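Local coordinates for protein catalase-3 (PDB 4AJ9) that breaks down hydrogen peroxide to water and oxygen at a heme centre, which probably protects the cell from peroxide toxicity, at residues 214-219 against 335-340; 483-488 against 509-514; 537-542 against 595-600. All coordinates share one frame; numbering follows the deposited sequence.

Contact 1 (214-219 against 335-340); sequences FRLVTE and RGVDFT
OE1 of E219 is gripped by two N-H groups of R335. R335 NH2 forms a salt bridge to E219 OE1 at 2.6 Å, and NE adds a weak bond. The R335 chain runs extended and meets the E219 side chain at about a right angle, yet carboxylate and guanidinium end nearly coplanar, 26° apart. The glutamate's other oxygen, OE2, pairs with R416, so both oxygens have an arginine partner.

Farther along, the backbones join as an antiparallel ladder. R215 and D338 form the hydrogen-bonded pair, R215 N to D338 O at 2.9 Å and D338 N to R215 O at 2.8 Å. V217 N reaches G336 O at 2.9 Å, coming in well above the carbonyl plane. On the face carrying R215, its NH1 donates to F339 O at 3.3 Å, on a lone pair in the carbonyl plane, while T340 CG2 lies over the guanidinium face. E280 and E341 also pair with this arginine. On the L216 and V337 face, L216 CD2 touches V337 CG2 at 4.3 Å. Strand 337-338 thus borders strand 214-217 in the antiparallel sheet of the catalase heme domain, with the side chain of F214 about 7 Å from the heme.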
loop_
_atom_site.group_PDB
_atom_site.type_symbol
_atom_site.label_atom_id
_atom_site.label_comp_id
_atom_site.label_asym_id
_atom_site.label_seq_id
_atom_site.Cartn_x
_atom_site.Cartn_y
_atom_site.Cartn_z
ATOM N N PHE C 214 -7.957 -17.484 -29.732
ATOM C CA PHE C 214 -8.074 -16.041 -29.897
ATOM C C PHE C 214 -8.561 -15.775 -31.313
ATOM O O PHE C 214 -8.958 -16.711 -32.017
ATOM C CB PHE C 214 -6.732 -15.351 -29.643
ATOM C CG PHE C 214 -6.302 -15.375 -28.197
ATOM C CD1 PHE C 214 -5.624 -16.472 -27.684
ATOM C CD2 PHE C 214 -6.574 -14.305 -27.355
ATOM C CE1 PHE C 214 -5.224 -16.506 -26.363
ATOM C CE2 PHE C 214 -6.169 -14.324 -26.020
ATOM C CZ PHE C 214 -5.503 -15.432 -25.521
ATOM N N ARG C 215 -8.557 -14.511 -31.724
ATOM C CA ARG C 215 -8.877 -14.167 -33.103
ATOM C C ARG C 215 -7.775 -13.329 -33.732
ATOM O O ARG C 215 -7.255 -12.396 -33.110
ATOM C CB ARG C 215 -10.200 -13.394 -33.183
ATOM C CG ARG C 215 -11.439 -14.249 -32.962
ATOM C CD ARG C 215 -12.716 -13.411 -32.904
ATOM N NE ARG C 215 -13.886 -14.257 -33.148
ATOM C CZ ARG C 215 -14.798 -14.569 -32.234
ATOM N NH1 ARG C 215 -14.704 -14.078 -31.006
ATOM N NH2 ARG C 215 -15.816 -15.362 -32.559
ATOM N N LEU C 216 -7.427 -13.657 -34.971
ATOM C CA LEU C 216 -6.622 -12.755 -35.790
ATOM C C LEU C 216 -7.600 -11.977 -36.650
ATOM O O LEU C 216 -8.564 -12.546 -37.163
ATOM C CB LEU C 216 -5.620 -13.521 -36.661
ATOM C CG LEU C 216 -4.541 -14.309 -35.924
ATOM C CD1 LEU C 216 -3.555 -14.907 -36.931
ATOM C CD2 LEU C 216 -3.816 -13.399 -34.924
ATOM N N VAL C 217 -7.361 -10.673 -36.783
ATOM C CA VAL C 217 -8.278 -9.781 -37.478
ATOM C C VAL C 217 -7.496 -8.927 -38.461
ATOM O O VAL C 217 -6.500 -8.301 -38.094
ATOM C CB VAL C 217 -9.027 -8.872 -36.484
ATOM C CG1 VAL C 217 -10.076 -8.019 -37.217
ATOM C CG2 VAL C 217 -9.683 -9.717 -35.406
ATOM N N THR C 218 -7.918 -8.932 -39.725
ATOM C CA THR C 218 -7.236 -8.143 -40.746
ATOM C C THR C 218 -7.770 -6.711 -40.742
ATOM O O THR C 218 -8.771 -6.426 -40.089
ATOM C CB THR C 218 -7.449 -8.732 -42.160
ATOM O OG1 THR C 218 -8.850 -8.789 -42.441
ATOM C CG2 THR C 218 -6.860 -10.126 -42.270
ATOM N N GLU C 219 -7.123 -5.829 -41.502
ATOM C CA GLU C 219 -7.533 -4.422 -41.589
ATOM C C GLU C 219 -9.016 -4.231 -41.908
ATOM O O GLU C 219 -9.654 -3.317 -41.385
ATOM C CB GLU C 219 -6.724 -3.685 -42.658
ATOM C CG GLU C 219 -5.218 -3.766 -42.509
ATOM C CD GLU C 219 -4.713 -3.126 -41.230
ATOM O OE1 GLU C 219 -5.517 -2.476 -40.522
ATOM O OE2 GLU C 219 -3.507 -3.272 -40.934
ATOM N N ARG C 335 -4.032 -4.023 -32.021
ATOM C CA ARG C 335 -4.756 -4.065 -33.290
ATOM C C ARG C 335 -4.316 -5.275 -34.098
ATOM O O ARG C 335 -3.118 -5.504 -34.268
ATOM C CB ARG C 335 -4.459 -2.804 -34.100
ATOM C CG ARG C 335 -5.207 -2.733 -35.431
ATOM C CD ARG C 335 -4.818 -1.463 -36.195
ATOM N NE ARG C 335 -5.364 -1.433 -37.554
ATOM C CZ ARG C 335 -6.450 -0.753 -37.910
ATOM N NH1 ARG C 335 -7.126 -0.045 -37.011
ATOM N NH2 ARG C 335 -6.864 -0.781 -39.170
ATOM N N GLY C 336 -5.280 -6.038 -34.609
ATOM C CA GLY C 336 -4.976 -7.246 -35.357
ATOM C C GLY C 336 -5.262 -8.531 -34.590
ATOM O O GLY C 336 -5.253 -9.618 -35.160
ATOM N N VAL C 337 -5.519 -8.407 -33.292
ATOM C CA VAL C 337 -5.821 -9.559 -32.459
ATOM C C VAL C 337 -7.076 -9.228 -31.658
ATOM O O VAL C 337 -7.292 -8.064 -31.313
ATOM C CB VAL C 337 -4.652 -9.856 -31.484
ATOM C CG1 VAL C 337 -4.935 -11.100 -30.651
ATOM C CG2 VAL C 337 -3.333 -10.012 -32.249
ATOM N N ASP C 338 -7.902 -10.238 -31.382
ATOM C CA ASP C 338 -9.100 -10.063 -30.553
ATOM C C ASP C 338 -9.318 -11.257 -29.624
ATOM O O ASP C 338 -8.702 -12.312 -29.800
ATOM C CB ASP C 338 -10.340 -9.853 -31.423
ATOM C CG ASP C 338 -11.498 -9.204 -30.657
ATOM O OD1 ASP C 338 -11.278 -8.735 -29.523
ATOM O OD2 ASP C 338 -12.628 -9.154 -31.195
ATOM N N PHE C 339 -10.214 -11.084 -28.650
ATOM C CA PHE C 339 -10.544 -12.139 -27.698
ATOM C C PHE C 339 -11.610 -13.057 -28.268
ATOM O O PHE C 339 -12.234 -12.742 -29.279
ATOM C CB PHE C 339 -11.072 -11.532 -26.398
ATOM C CG PHE C 339 -10.154 -10.508 -25.797
ATOM C CD1 PHE C 339 -8.918 -10.880 -25.293
ATOM C CD2 PHE C 339 -10.523 -9.169 -25.747
ATOM C CE1 PHE C 339 -8.061 -9.929 -24.748
ATOM C CE2 PHE C 339 -9.667 -8.211 -25.203
ATOM C CZ PHE C 339 -8.436 -8.594 -24.704
ATOM N N THR C 340 -11.810 -14.195 -27.616
ATOM C CA THR C 340 -13.015 -14.972 -27.851
ATOM C C THR C 340 -13.794 -15.105 -26.561
ATOM O O THR C 340 -13.327 -14.726 -25.474
ATOM C CB THR C 340 -12.745 -16.383 -28.391
ATOM O OG1 THR C 340 -12.089 -17.162 -27.386
ATOM C CG2 THR C 340 -11.903 -16.336 -29.679
HETATM O O HOH W 1 -8.866 -0.587 -41.840
#

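Contact 2 (483-488 against 509-514); sequences QLNKIS and TYYHNN
Chi1 of Y511 (-61°) sets CG beside the backbone N, and chi2 near -11° turns the ring so that its CD1 and CE1 side meets the helix end; N485, its CG anti to the backbone N, has that amide carbon near the same phenol. The phenol OH donates to N485 O at 2.6 Å, meeting the carbonyl nearly head-on with a C=O...O angle of 162°. This carbonyl oxygen lies at the ring edge, near the ring plane. N485 OD1 stands 3.2 Å from Y511 OH as a neighbour, the amide plane turned steeply against the ring; its own bonds go to other residues, ND2 to Q505 O and OD1 to N489 ND2.

Nearer the ring's base, Y511 CD1 comes within 3.6 Å of I487 O, an oxygen that is hydrogen-bonded to R446 NH1. K486 O instead holds a water, which donates to it at 2.6 Å and accepts from Y510 N at 2.7 Å, while Y510 CB packs 3.7 Å from K486 O. The Y510 ring meets that of Y442. S488 follows as N-cap of helix 489-499, its OG bonded to V491 N.

Y511 OH also accepts from D507 N, so the hydroxyl both gives and takes a bond, which may polarise it. Between the two segments, the polar links are thus one direct bond and one water bridge, both to main-chain oxygens of 483-488.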
loop_
_atom_site.group_PDB
_atom_site.type_symbol
_atom_site.label_atom_id
_atom_site.label_comp_id
_atom_site.label_asym_id
_atom_site.label_seq_id
_atom_site.Cartn_x
_atom_site.Cartn_y
_atom_site.Cartn_z
ATOM N N GLN C 483 -13.232 -41.593 -11.451
ATOM C CA GLN C 483 -12.965 -40.664 -12.548
ATOM C C GLN C 483 -11.925 -41.180 -13.532
ATOM O O GLN C 483 -12.105 -41.062 -14.743
ATOM C CB GLN C 483 -12.569 -39.288 -12.009
ATOM C CG GLN C 483 -13.683 -38.625 -11.227
ATOM C CD GLN C 483 -14.918 -38.384 -12.073
ATOM O OE1 GLN C 483 -14.818 -37.904 -13.202
ATOM N NE2 GLN C 483 -16.089 -38.711 -11.531
ATOM N N LEU C 484 -10.826 -41.736 -13.034
ATOM C CA LEU C 484 -9.815 -42.250 -13.954
ATOM C C LEU C 484 -10.434 -43.320 -14.841
ATOM O O LEU C 484 -10.125 -43.406 -16.023
ATOM C CB LEU C 484 -8.631 -42.846 -13.198
ATOM C CG LEU C 484 -7.783 -41.843 -12.415
ATOM C CD1 LEU C 484 -6.708 -42.590 -11.634
ATOM C CD2 LEU C 484 -7.167 -40.805 -13.355
ATOM N N ASN C 485 -11.304 -44.132 -14.243
ATOM C CA ASN C 485 -11.948 -45.227 -14.948
ATOM C C ASN C 485 -12.810 -44.775 -16.123
ATOM O O ASN C 485 -13.075 -45.560 -17.039
ATOM C CB ASN C 485 -12.816 -46.049 -13.990
ATOM C CG ASN C 485 -13.324 -47.338 -14.631
ATOM O OD1 ASN C 485 -12.576 -48.027 -15.315
ATOM N ND2 ASN C 485 -14.597 -47.647 -14.431
ATOM N N LYS C 486 -13.272 -43.528 -16.085
ATOM C CA LYS C 486 -14.097 -42.988 -17.159
ATOM C C LYS C 486 -13.227 -42.618 -18.345
ATOM O O LYS C 486 -13.705 -42.458 -19.472
ATOM C CB LYS C 486 -14.887 -41.766 -16.682
ATOM C CG LYS C 486 -16.068 -42.101 -15.806
ATOM C CD LYS C 486 -16.769 -40.830 -15.378
ATOM C CE LYS C 486 -17.789 -41.088 -14.275
ATOM N NZ LYS C 486 -18.971 -41.861 -14.747
ATOM N N ILE C 487 -11.937 -42.486 -18.084
ATOM C CA ILE C 487 -10.974 -42.167 -19.118
ATOM C C ILE C 487 -10.407 -43.441 -19.736
ATOM O O ILE C 487 -10.335 -43.571 -20.958
ATOM C CB ILE C 487 -9.813 -41.330 -18.546
ATOM C CG1 ILE C 487 -10.303 -39.933 -18.155
ATOM C CG2 ILE C 487 -8.695 -41.220 -19.550
ATOM C CD1 ILE C 487 -9.247 -39.108 -17.425
ATOM N N SER C 488 -9.998 -44.372 -18.879
ATOM C CA SER C 488 -9.412 -45.628 -19.322
ATOM C C SER C 488 -9.503 -46.667 -18.214
ATOM O O SER C 488 -8.991 -46.468 -17.116
ATOM C CB SER C 488 -7.952 -45.420 -19.725
ATOM O OG SER C 488 -7.279 -46.655 -19.886
ATOM N N THR C 509 -18.337 -45.325 -21.881
ATOM C CA THR C 509 -18.969 -44.185 -22.544
ATOM C C THR C 509 -17.959 -43.348 -23.343
ATOM O O THR C 509 -18.178 -43.028 -24.518
ATOM C CB THR C 509 -19.691 -43.287 -21.519
ATOM O OG1 THR C 509 -20.595 -44.084 -20.747
ATOM C CG2 THR C 509 -20.469 -42.155 -22.217
ATOM N N TYR C 510 -16.834 -43.018 -22.720
ATOM C CA TYR C 510 -15.876 -42.137 -23.370
ATOM C C TYR C 510 -14.637 -42.849 -23.939
ATOM O O TYR C 510 -13.790 -42.211 -24.537
ATOM C CB TYR C 510 -15.481 -40.992 -22.418
ATOM C CG TYR C 510 -16.651 -40.120 -21.985
ATOM C CD1 TYR C 510 -17.024 -39.006 -22.725
ATOM C CD2 TYR C 510 -17.369 -40.408 -20.836
ATOM C CE1 TYR C 510 -18.080 -38.209 -22.341
ATOM C CE2 TYR C 510 -18.441 -39.623 -20.444
ATOM C CZ TYR C 510 -18.791 -38.523 -21.204
ATOM O OH TYR C 510 -19.847 -37.725 -20.823
ATOM N N TYR C 511 -14.534 -44.167 -23.768
ATOM C CA TYR C 511 -13.350 -44.884 -24.248
ATOM C C TYR C 511 -13.228 -44.779 -25.770
ATOM O O TYR C 511 -14.225 -44.758 -26.476
ATOM C CB TYR C 511 -13.392 -46.371 -23.876
ATOM C CG TYR C 511 -13.435 -46.709 -22.403
ATOM C CD1 TYR C 511 -13.216 -45.743 -21.418
ATOM C CD2 TYR C 511 -13.685 -48.012 -21.993
ATOM C CE1 TYR C 511 -13.269 -46.076 -20.071
ATOM C CE2 TYR C 511 -13.731 -48.351 -20.655
ATOM C CZ TYR C 511 -13.526 -47.386 -19.697
ATOM O OH TYR C 511 -13.587 -47.752 -18.366
ATOM N N HIS C 512 -12.001 -44.719 -26.269
ATOM C CA HIS C 512 -11.760 -44.714 -27.706
ATOM C C HIS C 512 -10.288 -45.006 -27.908
ATOM O O HIS C 512 -9.522 -45.000 -26.942
ATOM C CB HIS C 512 -12.136 -43.362 -28.319
ATOM C CG HIS C 512 -11.221 -42.240 -27.928
ATOM N ND1 HIS C 512 -10.042 -41.976 -28.591
ATOM C CD2 HIS C 512 -11.315 -41.311 -26.945
ATOM C CE1 HIS C 512 -9.447 -40.934 -28.034
ATOM N NE2 HIS C 512 -10.199 -40.511 -27.032
ATOM N N ASN C 513 -9.892 -45.259 -29.154
ATOM C CA ASN C 513 -8.508 -45.620 -29.472
ATOM C C ASN C 513 -7.793 -44.591 -30.337
ATOM O O ASN C 513 -6.742 -44.876 -30.904
ATOM C CB ASN C 513 -8.477 -46.964 -30.199
ATOM C CG ASN C 513 -9.234 -48.033 -29.454
ATOM O OD1 ASN C 513 -9.071 -48.186 -28.245
ATOM N ND2 ASN C 513 -10.090 -48.760 -30.161
ATOM N N ASN C 514 -8.366 -43.402 -30.454
ATOM C CA ASN C 514 -7.753 -42.377 -31.297
ATOM C C ASN C 514 -6.403 -41.879 -30.768
ATOM O O ASN C 514 -6.166 -41.832 -29.561
ATOM C CB ASN C 514 -8.732 -41.222 -31.524
ATOM C CG ASN C 514 -9.905 -41.625 -32.402
ATOM O OD1 ASN C 514 -9.716 -42.199 -33.473
ATOM N ND2 ASN C 514 -11.120 -41.347 -31.946
HETATM O O HOH W 2 -15.991 -43.579 -20.180
#

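Contact 3 (537-542 against 595-600); sequences LSTTKG and ERVFSG
R596 has the most surface buried here, and one edge of its guanidinium meets T539. NH1 of R596 donates to T539 OG1 at 3.0 Å, with the oxygen almost in the guanidinium plane (6° out of it). OG1 is turned anti to the backbone N of T539 (chi1 177°) and has two further partners: E567 OE2, its strongest, and K541 N, a weak bond. E567 OE2 also forms a long, weak ion pair with R596 NH1. T539 CG2 lies 4.0 Å from R596 CD, the two side chains crossing at about a right angle.

These loops follow strands 533-537 and 587-590, neighbours at the middle of a six-stranded parallel sheet with strand order 3-2-1-4-5-6. This is a Rossmann-like order, in a C-terminal domain related to class I glutamine amidotransferases, and the contact sits at the carboxyl ends of the two strands where the connections part in opposite directions. Closer to the sheet, L537 CD1 meets the edge of the F598 ring, 3.9 Å from CZ, and V597 CG1 packs 4.0 Å from T539 OG1.

K541 also crosses the arginine at about a right angle, its chain bent at chi2 and chi4. Its CG is modelled over one face of the guanidinium, offset toward the rim, but this approach is so short that the exact position is doubtful. Two positive ends come together: K541 NZ lies 3.7 Å from R596 NH1. A water accepts from R596 NH2 at 2.8 Å and, weakly, from K541 NZ.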
loop_
_atom_site.group_PDB
_atom_site.type_symbol
_atom_site.label_atom_id
_atom_site.label_comp_id
_atom_site.label_asym_id
_atom_site.label_seq_id
_atom_site.Cartn_x
_atom_site.Cartn_y
_atom_site.Cartn_z
ATOM N N LEU C 537 33.644 -38.257 -14.070
ATOM C CA LEU C 537 34.120 -38.711 -12.770
ATOM C C LEU C 537 35.593 -39.113 -12.844
ATOM O O LEU C 537 35.941 -40.094 -13.506
ATOM C CB LEU C 537 33.287 -39.902 -12.293
ATOM C CG LEU C 537 31.774 -39.703 -12.419
ATOM C CD1 LEU C 537 31.001 -40.779 -11.663
ATOM C CD2 LEU C 537 31.412 -38.318 -11.902
ATOM N N SER C 538 36.451 -38.359 -12.161
ATOM C CA SER C 538 37.893 -38.606 -12.184
ATOM C C SER C 538 38.488 -38.745 -10.783
ATOM O O SER C 538 37.771 -38.970 -9.804
ATOM C CB SER C 538 38.611 -37.489 -12.955
ATOM O OG SER C 538 39.967 -37.829 -13.231
ATOM N N THR C 539 39.806 -38.599 -10.690
ATOM C CA THR C 539 40.491 -38.723 -9.411
ATOM C C THR C 539 41.791 -37.939 -9.442
ATOM O O THR C 539 42.369 -37.748 -10.510
ATOM C CB THR C 539 40.750 -40.206 -9.041
ATOM O OG1 THR C 539 41.491 -40.280 -7.816
ATOM C CG2 THR C 539 41.524 -40.924 -10.150
ATOM N N THR C 540 42.243 -37.469 -8.278
ATOM C CA THR C 540 43.478 -36.691 -8.209
ATOM C C THR C 540 44.716 -37.587 -8.255
ATOM O O THR C 540 45.825 -37.114 -8.501
ATOM C CB THR C 540 43.527 -35.779 -6.958
ATOM O OG1 THR C 540 43.398 -36.570 -5.773
ATOM C CG2 THR C 540 42.392 -34.764 -7.004
ATOM N N LYS C 541 44.510 -38.882 -8.036
ATOM C CA LYS C 541 45.604 -39.845 -8.018
ATOM C C LYS C 541 45.843 -40.412 -9.409
ATOM O O LYS C 541 44.895 -40.645 -10.160
ATOM C CB LYS C 541 45.286 -40.992 -7.062
ATOM C CG LYS C 541 44.733 -40.568 -5.714
ATOM C CD LYS C 541 45.619 -39.554 -5.021
ATOM C CE LYS C 541 45.399 -39.596 -3.517
ATOM N NZ LYS C 541 44.062 -40.161 -3.171
ATOM N N GLY C 542 47.109 -40.649 -9.745
ATOM C CA GLY C 542 47.453 -41.260 -11.020
ATOM C C GLY C 542 47.302 -40.301 -12.183
ATOM O O GLY C 542 47.329 -39.086 -12.000
ATOM N N GLU C 595 38.212 -45.663 -11.493
ATOM C CA GLU C 595 37.623 -46.855 -10.889
ATOM C C GLU C 595 38.091 -47.016 -9.443
ATOM O O GLU C 595 37.422 -47.652 -8.623
ATOM C CB GLU C 595 37.945 -48.111 -11.711
ATOM C CG GLU C 595 39.423 -48.466 -11.797
ATOM C CD GLU C 595 40.113 -47.867 -13.005
ATOM O OE1 GLU C 595 39.588 -46.890 -13.583
ATOM O OE2 GLU C 595 41.186 -48.380 -13.380
ATOM N N ARG C 596 39.235 -46.420 -9.127
ATOM C CA ARG C 596 39.783 -46.499 -7.772
ATOM C C ARG C 596 38.911 -45.861 -6.678
ATOM O O ARG C 596 39.114 -46.126 -5.489
ATOM C CB ARG C 596 41.201 -45.917 -7.724
ATOM C CG ARG C 596 41.304 -44.457 -8.137
ATOM C CD ARG C 596 42.669 -43.910 -7.754
ATOM N NE ARG C 596 42.951 -44.178 -6.348
ATOM C CZ ARG C 596 42.695 -43.329 -5.356
ATOM N NH1 ARG C 596 42.165 -42.138 -5.613
ATOM N NH2 ARG C 596 42.975 -43.670 -4.107
ATOM N N VAL C 597 37.950 -45.024 -7.059
ATOM C CA VAL C 597 37.100 -44.384 -6.049
ATOM C C VAL C 597 35.750 -45.070 -5.949
ATOM O O VAL C 597 34.871 -44.634 -5.207
ATOM C CB VAL C 597 36.932 -42.857 -6.282
ATOM C CG1 VAL C 597 38.293 -42.177 -6.327
ATOM C CG2 VAL C 597 36.134 -42.577 -7.554
ATOM N N PHE C 598 35.602 -46.171 -6.681
ATOM C CA PHE C 598 34.374 -46.961 -6.631
ATOM C C PHE C 598 34.472 -48.170 -5.704
ATOM O O PHE C 598 33.468 -48.820 -5.424
ATOM C CB PHE C 598 33.957 -47.391 -8.041
ATOM C CG PHE C 598 33.533 -46.244 -8.903
ATOM C CD1 PHE C 598 34.473 -45.375 -9.424
ATOM C CD2 PHE C 598 32.194 -46.013 -9.161
ATOM C CE1 PHE C 598 34.091 -44.299 -10.207
ATOM C CE2 PHE C 598 31.808 -44.940 -9.947
ATOM C CZ PHE C 598 32.759 -44.085 -10.464
ATOM N N SER C 599 35.676 -48.463 -5.222
ATOM C CA SER C 599 35.856 -49.533 -4.239
ATOM C C SER C 599 37.179 -49.390 -3.495
ATOM O O SER C 599 38.078 -48.676 -3.940
ATOM C CB SER C 599 35.807 -50.906 -4.910
ATOM O OG SER C 599 37.005 -51.142 -5.630
ATOM N N GLY C 600 37.294 -50.080 -2.365
ATOM C CA GLY C 600 38.521 -50.066 -1.590
ATOM C C GLY C 600 38.771 -48.746 -0.886
ATOM O O GLY C 600 37.834 -48.070 -0.461
HETATM O O HOH W 3 42.520 -42.292 -1.721
#

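Overall arrangement
The three contacts follow one another along the chain, each closing before the next opens, and none touches another. Contact 1 joins strands of the antiparallel sheet in the heme domain, shortly before helix 343-360, which carries Y352, the probable axial iron ligand. Contact 2, about 36 Å away between centres, ties a loop to helix 474-487 in the helical region that follows. Contact 3 lies in loops at the carboxyl ends of two central strands of the parallel sheet of the C-terminal domain, on the opposite side of the chain's centre from contact 1; its centre is about 63 Å from that of contact 1 and about 53 Å from that of contact 2. Each contact thus belongs to a separate part of this long catalase.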